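Local coordinates for protein inulin fructotransferase (Bacillus sp. snu-7, PDB 2INV) that probably catalyses intramolecular fructosyl transfer at the end of inulin chains, releasing a cyclic di-fructose anhydride, and is built as a right-handed parallel beta-helix, at residues A227-V232 with I307-G312; Q273-G278 with R297-G302; F334-P339 with A348-I353. One frame throughout, in Å; residues are numbered along the deposited sequence.

How the contacts relate
Contact 2 is nested in the loop closed by contact 1; contact 3 comes after both, and all lie on the same side of the chain's centre. Contacts 1 and 2 have centres about 10 Å apart and touch: Asn311 ND2 probably hydrogen-bonds Pro277 O at 2.8 Å, and Pro229 CG packs on Tyr276 OH at 3.5 Å. Contacts 2 and 3, also about 10 Å between centres, meet through neighbouring strands, where Arg298 O probably accepts from Asn337 N at 2.9 Å. Contacts 1 and 3 do not touch. Contact 2 lies at the sugar pocket: the Phe275 side chain is about 4 Å from a bound fructose, the Pro229 side chain of contact 1 about 8 Å from one.

Contact 1: residues A227-V232 with I307-G312; sequences AGPDGV and IGRGNG
Neither segment is helix or strand here: residues 228-231 form a type I turn, closed by a 2.6 Å hydrogen bond from Gly231 N to Gly228 O, and the 307-312 loop passes its corner, with Pro229 CA 5.8 Å from Asn311 CA. Pro229 carries the contact. Its CB leaves the backbone toward the other loop, and CG lies over one face of the Arg309 guanidinium, 3.9 Å above the plane but shifted toward the rim, while CB approaches Arg309 NH1 at 3.8 Å. The two side chains cross at about a right angle. Arg309 gets there by bending at chi2 (103°) and again at chi3 (107°), which brings the flat group up against the proline. Pro229 CB also rests near Gly310 O, 4.0 Å away.

Asp230 comes in at the guanidinium edge. Its OD2 stands 4.1 Å from Arg309 NH1, too long for a salt bridge, with the carboxylate turned 47° against the guanidinium plane; the opposite charges probably attract. Arg309 NH2 hydrogen-bonds Asn155 O. Asn311 offers just its CB, 4.3 Å from Pro229 O. Its amide leads away, with ND2 bonded to Pro277 O and Arg254 O, and OD1 taking the N-H of Leu313, so the amide is held by Pro277, Arg254 and Leu313 rather than by the turn.

Small and partly solvent-facing, burying 168 Å² in all, the contact joins two connections of the beta-helix: the turn between strands 224-226 and 232-240, and the longer loop between strands 285-299 and 320-323. Val232 leads out of the turn alongside strand 207-211, bonded by its backbone to Cys208, while Pro229 packs on Arg252 of the glycan pocket.

Contact 2: residues Q273-G278 with R297-G302; sequences QGFYPG and RRTNEG
Two backbone hydrogen bonds set the frame, in the parallel pairing of consecutive coils of the beta-helix. Gly274 N gives its proton to Arg297 O at 3.0 Å, and Gly274 O receives that of Thr299 N at 3.1 Å, both nearly along the C=O axis. On the face carrying Gln273 and Arg297, the side chains run side by side with amide and guanidinium almost coplanar (3°), and water 1, in the guanidinium plane, accepts from Arg297 NE and probably donates to Gln273 OE1.

Aromatic packing comes next, where the chains leave the strands. Glu301 CA sits squarely over the Phe275 ring, a CH-pi contact 3.3 Å from the centroid and 9° off the normal. The glutamate then bends at chi2 (63°) so that its carboxylate comes down beside the ring, OE1 only 3.1 Å from Phe275 CD2. Thr299 CG2 closes in at the ring edge, in plane.

Polar side-chain and water contacts complete it. Arg298 folds back so that NE donates to Thr299 O at 2.9 Å, approaching above the carbonyl plane; the same oxygen receives the CA-H of Phe275. Tyr276 CA lies over the rim of one face of the Arg298 guanidinium, and Arg298 NH1 makes a salt bridge to Asp315. Water 2 joins Phe275 O to Glu301 N, and water 3 hydrogen-bonds both Tyr276 OH and Glu301 OE1.

Phe275 touches a bound fructose, and Glu301 is its second shell: OE1 is salt-bridged to Arg252 and OE2 takes the N-H of Tyr303, both residues of the same glycan pocket. With these partners the carboxylate probably stays ionised. Glu301 thus probably helps to position the ring, through its CA, and Arg252 and Tyr303, through its carboxylate.

Contact 3: residues F334-P339 with A348-I353; sequences FAYNVP and AQPTQI
Gln352 NE2 is the best-held polar atom, gripped by one hydrogen bond, to Ser374 OG, which also bonds Pro350 O. Phe334 and Tyr336, two apart on their strand, both point toward the 348-353 segment, while Ala335 between them points away.

Gln352 answers both aromatics. Its CG lies anti to the carbonyl carbon and the chain bends at chi2 (-45°), bringing the amide between them: OE1 reaches Phe334 CD2 at 3.6 Å and NE2 reaches Tyr336 CB at 3.5 Å. The amide plane stands steeply to both rings, 74° and 79°.

This is the interior of the right-handed parallel beta-helix: strands 328-337 and 351-357 belong to different faces, the chain turns a corner at Gln352, and the aromatic side chains fill the core between. Outward, Ala335 packs on Glu288 of the second subunit.

Beyond the corner, Ile353 crosses Phe334 at about a right angle, laying its CD1 against Phe334 CZ at 3.4 Å. At the other end the phenol tip of Tyr336, with CG anti to the backbone N, presses on the Pro350 ring, OH only 3.2 Å from Pro350 CG. Val338 CG2, of the same segment, sits 3.5 Å above the plane of the Tyr336 ring toward its rim, and Tyr336 OH is hydrogen-bonded to Asp315 OD1.

Contact 1: residues A227-V232 with I307-G312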
loop_
_atom_site.group_PDB
_atom_site.type_symbol
_atom_site.label_atom_id
_atom_site.label_comp_id
_atom_site.label_asym_id
_atom_site.label_seq_id
_atom_site.Cartn_x
_atom_site.Cartn_y
_atom_site.Cartn_z
ATOM N N ALA A 227 12.302 -15.461 5.391
ATOM C CA ALA A 227 12.975 -16.493 4.597
ATOM C C ALA A 227 13.804 -17.497 5.395
ATOM O O ALA A 227 13.470 -17.848 6.532
ATOM C CB ALA A 227 13.856 -15.834 3.553
ATOM N N GLY A 228 14.877 -17.981 4.771
ATOM C CA GLY A 228 15.751 -18.934 5.426
ATOM C C GLY A 228 17.206 -18.488 5.439
ATOM O O GLY A 228 17.641 -17.718 4.574
ATOM N N PRO A 229 17.986 -18.955 6.429
ATOM C CA PRO A 229 19.409 -18.650 6.624
ATOM C C PRO A 229 20.239 -18.730 5.349
ATOM O O PRO A 229 21.185 -17.959 5.163
ATOM C CB PRO A 229 19.843 -19.697 7.637
ATOM C CG PRO A 229 18.638 -19.802 8.517
ATOM C CD PRO A 229 17.482 -19.809 7.523
ATOM N N ASP A 230 19.872 -19.663 4.476
ATOM C CA ASP A 230 20.575 -19.876 3.215
ATOM C C ASP A 230 19.827 -19.263 2.046
ATOM O O ASP A 230 20.199 -19.461 0.886
ATOM C CB ASP A 230 20.730 -21.371 2.952
ATOM C CG ASP A 230 21.574 -22.060 3.998
ATOM O OD1 ASP A 230 22.658 -21.533 4.343
ATOM O OD2 ASP A 230 21.158 -23.135 4.483
ATOM N N GLY A 231 18.762 -18.531 2.344
ATOM C CA GLY A 231 17.987 -17.934 1.278
ATOM C C GLY A 231 17.863 -16.434 1.396
ATOM O O GLY A 231 18.320 -15.822 2.367
ATOM N N VAL A 232 17.216 -15.844 0.402
ATOM C CA VAL A 232 17.008 -14.417 0.380
ATOM C C VAL A 232 15.547 -14.144 0.676
ATOM O O VAL A 232 14.685 -15.003 0.442
ATOM C CB VAL A 232 17.363 -13.844 -0.991
ATOM C CG1 VAL A 232 18.848 -14.055 -1.266
ATOM C CG2 VAL A 232 16.531 -14.518 -2.074
ATOM N N ILE A 307 18.586 -21.372 17.342
ATOM C CA ILE A 307 19.688 -20.684 17.965
ATOM C C ILE A 307 20.968 -21.358 17.530
ATOM O O ILE A 307 21.042 -22.583 17.420
ATOM C CB ILE A 307 19.574 -20.674 19.486
ATOM C CG1 ILE A 307 18.363 -19.834 19.878
ATOM C CG2 ILE A 307 20.842 -20.103 20.089
ATOM C CD1 ILE A 307 18.075 -19.810 21.349
ATOM N N GLY A 308 21.969 -20.538 17.247
ATOM C CA GLY A 308 23.252 -21.051 16.823
ATOM C C GLY A 308 23.461 -21.039 15.319
ATOM O O GLY A 308 24.569 -21.300 14.857
ATOM N N ARG A 309 22.417 -20.756 14.545
ATOM C CA ARG A 309 22.564 -20.736 13.089
ATOM C C ARG A 309 23.079 -19.372 12.639
ATOM O O ARG A 309 23.031 -18.398 13.399
ATOM C CB ARG A 309 21.228 -21.054 12.408
ATOM C CG ARG A 309 21.365 -21.853 11.105
ATOM C CD ARG A 309 21.029 -23.342 11.248
ATOM N NE ARG A 309 19.752 -23.711 10.637
ATOM C CZ ARG A 309 19.528 -23.681 9.323
ATOM N NH1 ARG A 309 20.495 -23.299 8.487
ATOM N NH2 ARG A 309 18.349 -24.045 8.838
ATOM N N GLY A 310 23.587 -19.300 11.412
ATOM C CA GLY A 310 24.119 -18.039 10.929
ATOM C C GLY A 310 24.089 -17.885 9.423
ATOM O O GLY A 310 23.540 -18.732 8.712
ATOM N N ASN A 311 24.687 -16.803 8.933
ATOM C CA ASN A 311 24.731 -16.553 7.499
ATOM C C ASN A 311 26.181 -16.409 7.052
ATOM O O ASN A 311 26.459 -15.967 5.939
ATOM C CB ASN A 311 23.896 -15.308 7.139
ATOM C CG ASN A 311 24.501 -14.009 7.654
ATOM O OD1 ASN A 311 25.480 -14.014 8.410
ATOM N ND2 ASN A 311 23.906 -12.888 7.259
ATOM N N GLY A 312 27.095 -16.786 7.942
ATOM C CA GLY A 312 28.511 -16.733 7.630
ATOM C C GLY A 312 29.135 -15.349 7.584
ATOM O O GLY A 312 30.316 -15.207 7.259
#

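Contact 2: residues Q273-G278 with R297-G302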
loop_
_atom_site.group_PDB
_atom_site.type_symbol
_atom_site.label_atom_id
_atom_site.label_comp_id
_atom_site.label_asym_id
_atom_site.label_seq_id
_atom_site.Cartn_x
_atom_site.Cartn_y
_atom_site.Cartn_z
ATOM N N GLN A 273 13.567 -6.633 10.259
ATOM C CA GLN A 273 14.022 -7.308 11.476
ATOM C C GLN A 273 14.826 -8.547 11.103
ATOM O O GLN A 273 14.295 -9.467 10.483
ATOM C CB GLN A 273 12.838 -7.725 12.355
ATOM C CG GLN A 273 13.259 -8.165 13.762
ATOM C CD GLN A 273 12.175 -8.879 14.539
ATOM O OE1 GLN A 273 12.152 -8.835 15.776
ATOM N NE2 GLN A 273 11.281 -9.559 13.824
ATOM N N GLY A 274 16.101 -8.558 11.474
ATOM C CA GLY A 274 16.941 -9.697 11.165
ATOM C C GLY A 274 17.747 -10.170 12.358
ATOM O O GLY A 274 17.861 -9.472 13.360
ATOM N N PHE A 275 18.310 -11.367 12.248
ATOM C CA PHE A 275 19.135 -11.937 13.315
ATOM C C PHE A 275 20.578 -12.029 12.862
ATOM O O PHE A 275 21.424 -12.566 13.575
ATOM C CB PHE A 275 18.709 -13.363 13.675
ATOM C CG PHE A 275 17.310 -13.489 14.210
ATOM C CD1 PHE A 275 16.793 -12.563 15.106
ATOM C CD2 PHE A 275 16.537 -14.601 13.882
ATOM C CE1 PHE A 275 15.529 -12.750 15.671
ATOM C CE2 PHE A 275 15.285 -14.795 14.435
ATOM C CZ PHE A 275 14.778 -13.873 15.332
ATOM N N TYR A 276 20.858 -11.529 11.667
ATOM C CA TYR A 276 22.208 -11.604 11.140
ATOM C C TYR A 276 22.685 -10.378 10.396
ATOM O O TYR A 276 21.909 -9.500 10.021
ATOM C CB TYR A 276 22.356 -12.765 10.147
ATOM C CG TYR A 276 21.505 -13.972 10.411
ATOM C CD1 TYR A 276 21.712 -14.765 11.540
ATOM C CD2 TYR A 276 20.517 -14.353 9.507
ATOM C CE1 TYR A 276 20.962 -15.911 11.748
ATOM C CE2 TYR A 276 19.758 -15.493 9.712
ATOM C CZ TYR A 276 19.986 -16.269 10.833
ATOM O OH TYR A 276 19.237 -17.404 11.043
ATOM N N PRO A 277 24.003 -10.313 10.192
ATOM C CA PRO A 277 24.714 -9.255 9.478
ATOM C C PRO A 277 24.180 -9.165 8.047
ATOM O O PRO A 277 23.688 -10.150 7.502
ATOM C CB PRO A 277 26.151 -9.750 9.524
ATOM C CG PRO A 277 26.244 -10.292 10.906
ATOM C CD PRO A 277 24.920 -11.015 11.117
ATOM N N GLY A 278 24.262 -7.976 7.462
ATOM C CA GLY A 278 23.804 -7.772 6.097
ATOM C C GLY A 278 22.328 -8.008 5.801
ATOM O O GLY A 278 21.982 -8.772 4.899
ATOM N N ARG A 297 16.143 -3.198 12.506
ATOM C CA ARG A 297 16.439 -3.808 13.789
ATOM C C ARG A 297 17.191 -5.119 13.674
ATOM O O ARG A 297 16.706 -6.099 13.104
ATOM C CB ARG A 297 15.140 -4.003 14.585
ATOM C CG ARG A 297 15.089 -5.267 15.440
ATOM C CD ARG A 297 16.141 -5.258 16.517
ATOM N NE ARG A 297 15.577 -5.528 17.834
ATOM C CZ ARG A 297 16.076 -5.045 18.968
ATOM N NH1 ARG A 297 17.155 -4.265 18.945
ATOM N NH2 ARG A 297 15.492 -5.331 20.128
ATOM N N ARG A 298 18.390 -5.113 14.237
ATOM C CA ARG A 298 19.247 -6.281 14.245
ATOM C C ARG A 298 19.289 -6.800 15.675
ATOM O O ARG A 298 19.427 -6.012 16.622
ATOM C CB ARG A 298 20.654 -5.890 13.789
ATOM C CG ARG A 298 21.730 -6.926 14.068
ATOM C CD ARG A 298 21.448 -8.224 13.340
ATOM N NE ARG A 298 21.851 -9.375 14.135
ATOM C CZ ARG A 298 23.109 -9.704 14.406
ATOM N NH1 ARG A 298 24.112 -8.974 13.941
ATOM N NH2 ARG A 298 23.360 -10.771 15.153
ATOM N N THR A 299 19.141 -8.110 15.843
ATOM C CA THR A 299 19.189 -8.686 17.178
ATOM C C THR A 299 19.564 -10.151 17.034
ATOM O O THR A 299 19.887 -10.615 15.935
ATOM C CB THR A 299 17.837 -8.537 17.924
ATOM O OG1 THR A 299 18.022 -8.825 19.318
ATOM C CG2 THR A 299 16.797 -9.481 17.347
ATOM N N ASN A 300 19.527 -10.884 18.137
ATOM C CA ASN A 300 19.903 -12.289 18.096
ATOM C C ASN A 300 18.685 -13.195 17.940
ATOM O O ASN A 300 17.597 -12.900 18.442
ATOM C CB ASN A 300 20.673 -12.663 19.365
ATOM C CG ASN A 300 19.938 -12.274 20.622
ATOM O OD1 ASN A 300 19.571 -11.111 20.807
ATOM N ND2 ASN A 300 19.732 -13.241 21.507
ATOM N N GLU A 301 18.884 -14.304 17.237
ATOM C CA GLU A 301 17.835 -15.290 16.996
ATOM C C GLU A 301 17.082 -15.561 18.296
ATOM O O GLU A 301 17.680 -15.929 19.308
ATOM C CB GLU A 301 18.462 -16.585 16.484
ATOM C CG GLU A 301 17.529 -17.784 16.503
ATOM C CD GLU A 301 16.340 -17.615 15.588
ATOM O OE1 GLU A 301 16.527 -17.656 14.353
ATOM O OE2 GLU A 301 15.214 -17.437 16.101
ATOM N N GLY A 302 15.763 -15.402 18.267
ATOM C CA GLY A 302 14.971 -15.601 19.468
ATOM C C GLY A 302 14.232 -16.919 19.635
ATOM O O GLY A 302 13.780 -17.220 20.749
HETATM O O HOH W 1 13.248 -7.545 18.432
HETATM O O HOH W 2 21.191 -14.622 15.728
HETATM O O HOH W 3 19.039 -18.277 13.559
#

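Contact 3: residues F334-P339 with A348-I353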
loop_
_atom_site.group_PDB
_atom_site.type_symbol
_atom_site.label_atom_id
_atom_site.label_comp_id
_atom_site.label_asym_id
_atom_site.label_seq_id
_atom_site.Cartn_x
_atom_site.Cartn_y
_atom_site.Cartn_z
ATOM N N PHE A 334 18.100 2.649 13.335
ATOM C CA PHE A 334 18.773 1.383 13.602
ATOM C C PHE A 334 18.709 0.993 15.078
ATOM O O PHE A 334 19.232 1.700 15.938
ATOM C CB PHE A 334 20.250 1.448 13.190
ATOM C CG PHE A 334 20.476 1.635 11.714
ATOM C CD1 PHE A 334 20.269 2.874 11.116
ATOM C CD2 PHE A 334 20.919 0.578 10.927
ATOM C CE1 PHE A 334 20.502 3.064 9.760
ATOM C CE2 PHE A 334 21.156 0.755 9.563
ATOM C CZ PHE A 334 20.949 1.995 8.981
ATOM N N ALA A 335 18.086 -0.146 15.363
ATOM C CA ALA A 335 17.971 -0.654 16.730
ATOM C C ALA A 335 18.751 -1.962 16.769
ATOM O O ALA A 335 18.297 -2.990 16.269
ATOM C CB ALA A 335 16.513 -0.898 17.082
ATOM N N TYR A 336 19.933 -1.913 17.366
ATOM C CA TYR A 336 20.802 -3.077 17.437
ATOM C C TYR A 336 20.990 -3.605 18.857
ATOM O O TYR A 336 21.534 -2.922 19.733
ATOM C CB TYR A 336 22.144 -2.713 16.790
ATOM C CG TYR A 336 23.174 -3.808 16.750
ATOM C CD1 TYR A 336 23.863 -4.181 17.903
ATOM C CD2 TYR A 336 23.486 -4.455 15.556
ATOM C CE1 TYR A 336 24.840 -5.167 17.870
ATOM C CE2 TYR A 336 24.467 -5.445 15.511
ATOM C CZ TYR A 336 25.137 -5.795 16.669
ATOM O OH TYR A 336 26.108 -6.767 16.639
ATOM N N ASN A 337 20.525 -4.833 19.078
ATOM C CA ASN A 337 20.630 -5.483 20.383
ATOM C C ASN A 337 21.201 -6.887 20.192
ATOM O O ASN A 337 20.482 -7.827 19.828
ATOM C CB ASN A 337 19.255 -5.582 21.042
ATOM C CG ASN A 337 19.335 -5.945 22.499
ATOM O OD1 ASN A 337 18.316 -6.096 23.166
ATOM N ND2 ASN A 337 20.548 -6.057 23.011
ATOM N N VAL A 338 22.500 -7.020 20.431
ATOM C CA VAL A 338 23.170 -8.294 20.264
ATOM C C VAL A 338 24.196 -8.533 21.371
ATOM O O VAL A 338 25.002 -7.660 21.693
ATOM C CB VAL A 338 23.875 -8.357 18.889
ATOM C CG1 VAL A 338 24.645 -9.669 18.743
ATOM C CG2 VAL A 338 22.850 -8.229 17.779
ATOM N N PRO A 339 24.138 -9.714 22.005
ATOM C CA PRO A 339 25.046 -10.122 23.080
ATOM C C PRO A 339 26.513 -9.896 22.711
ATOM O O PRO A 339 26.966 -10.330 21.649
ATOM C CB PRO A 339 24.717 -11.603 23.242
ATOM C CG PRO A 339 23.234 -11.606 23.073
ATOM C CD PRO A 339 22.979 -10.625 21.931
ATOM N N ALA A 348 35.178 -6.791 18.535
ATOM C CA ALA A 348 34.798 -5.790 17.549
ATOM C C ALA A 348 33.490 -5.047 17.795
ATOM O O ALA A 348 32.525 -5.552 18.402
ATOM C CB ALA A 348 34.774 -6.386 16.164
ATOM N N GLN A 349 33.499 -3.813 17.310
ATOM C CA GLN A 349 32.361 -2.924 17.389
ATOM C C GLN A 349 31.506 -3.175 16.164
ATOM O O GLN A 349 32.003 -3.169 15.036
ATOM C CB GLN A 349 32.819 -1.466 17.388
ATOM C CG GLN A 349 33.200 -0.916 18.758
ATOM C CD GLN A 349 33.233 0.600 18.770
ATOM O OE1 GLN A 349 32.350 1.256 18.207
ATOM N NE2 GLN A 349 34.246 1.167 19.413
ATOM N N PRO A 350 30.218 -3.449 16.378
ATOM C CA PRO A 350 29.262 -3.699 15.305
ATOM C C PRO A 350 29.171 -2.490 14.374
ATOM O O PRO A 350 29.206 -1.340 14.825
ATOM C CB PRO A 350 27.973 -3.950 16.074
ATOM C CG PRO A 350 28.469 -4.756 17.227
ATOM C CD PRO A 350 29.745 -4.039 17.644
ATOM N N THR A 351 29.063 -2.751 13.076
ATOM C CA THR A 351 28.950 -1.680 12.090
ATOM C C THR A 351 27.514 -1.574 11.612
ATOM O O THR A 351 26.970 -2.529 11.066
ATOM C CB THR A 351 29.847 -1.940 10.859
ATOM O OG1 THR A 351 31.226 -1.959 11.254
ATOM C CG2 THR A 351 29.639 -0.859 9.803
ATOM N N GLN A 352 26.892 -0.424 11.839
ATOM C CA GLN A 352 25.520 -0.239 11.399
ATOM C C GLN A 352 25.501 -0.058 9.891
ATOM O O GLN A 352 24.823 -0.799 9.170
ATOM C CB GLN A 352 24.880 0.979 12.075
ATOM C CG GLN A 352 24.674 0.843 13.596
ATOM C CD GLN A 352 24.084 -0.487 14.008
ATOM O OE1 GLN A 352 23.053 -0.929 13.475
ATOM N NE2 GLN A 352 24.730 -1.132 14.980
ATOM N N ILE A 353 26.240 0.933 9.406
ATOM C CA ILE A 353 26.283 1.181 7.970
ATOM C C ILE A 353 27.699 1.107 7.406
ATOM O O ILE A 353 28.603 1.821 7.843
ATOM C CB ILE A 353 25.674 2.554 7.616
ATOM C CG1 ILE A 353 24.192 2.554 7.975
ATOM C CG2 ILE A 353 25.858 2.849 6.132
ATOM C CD1 ILE A 353 23.526 3.908 7.877
#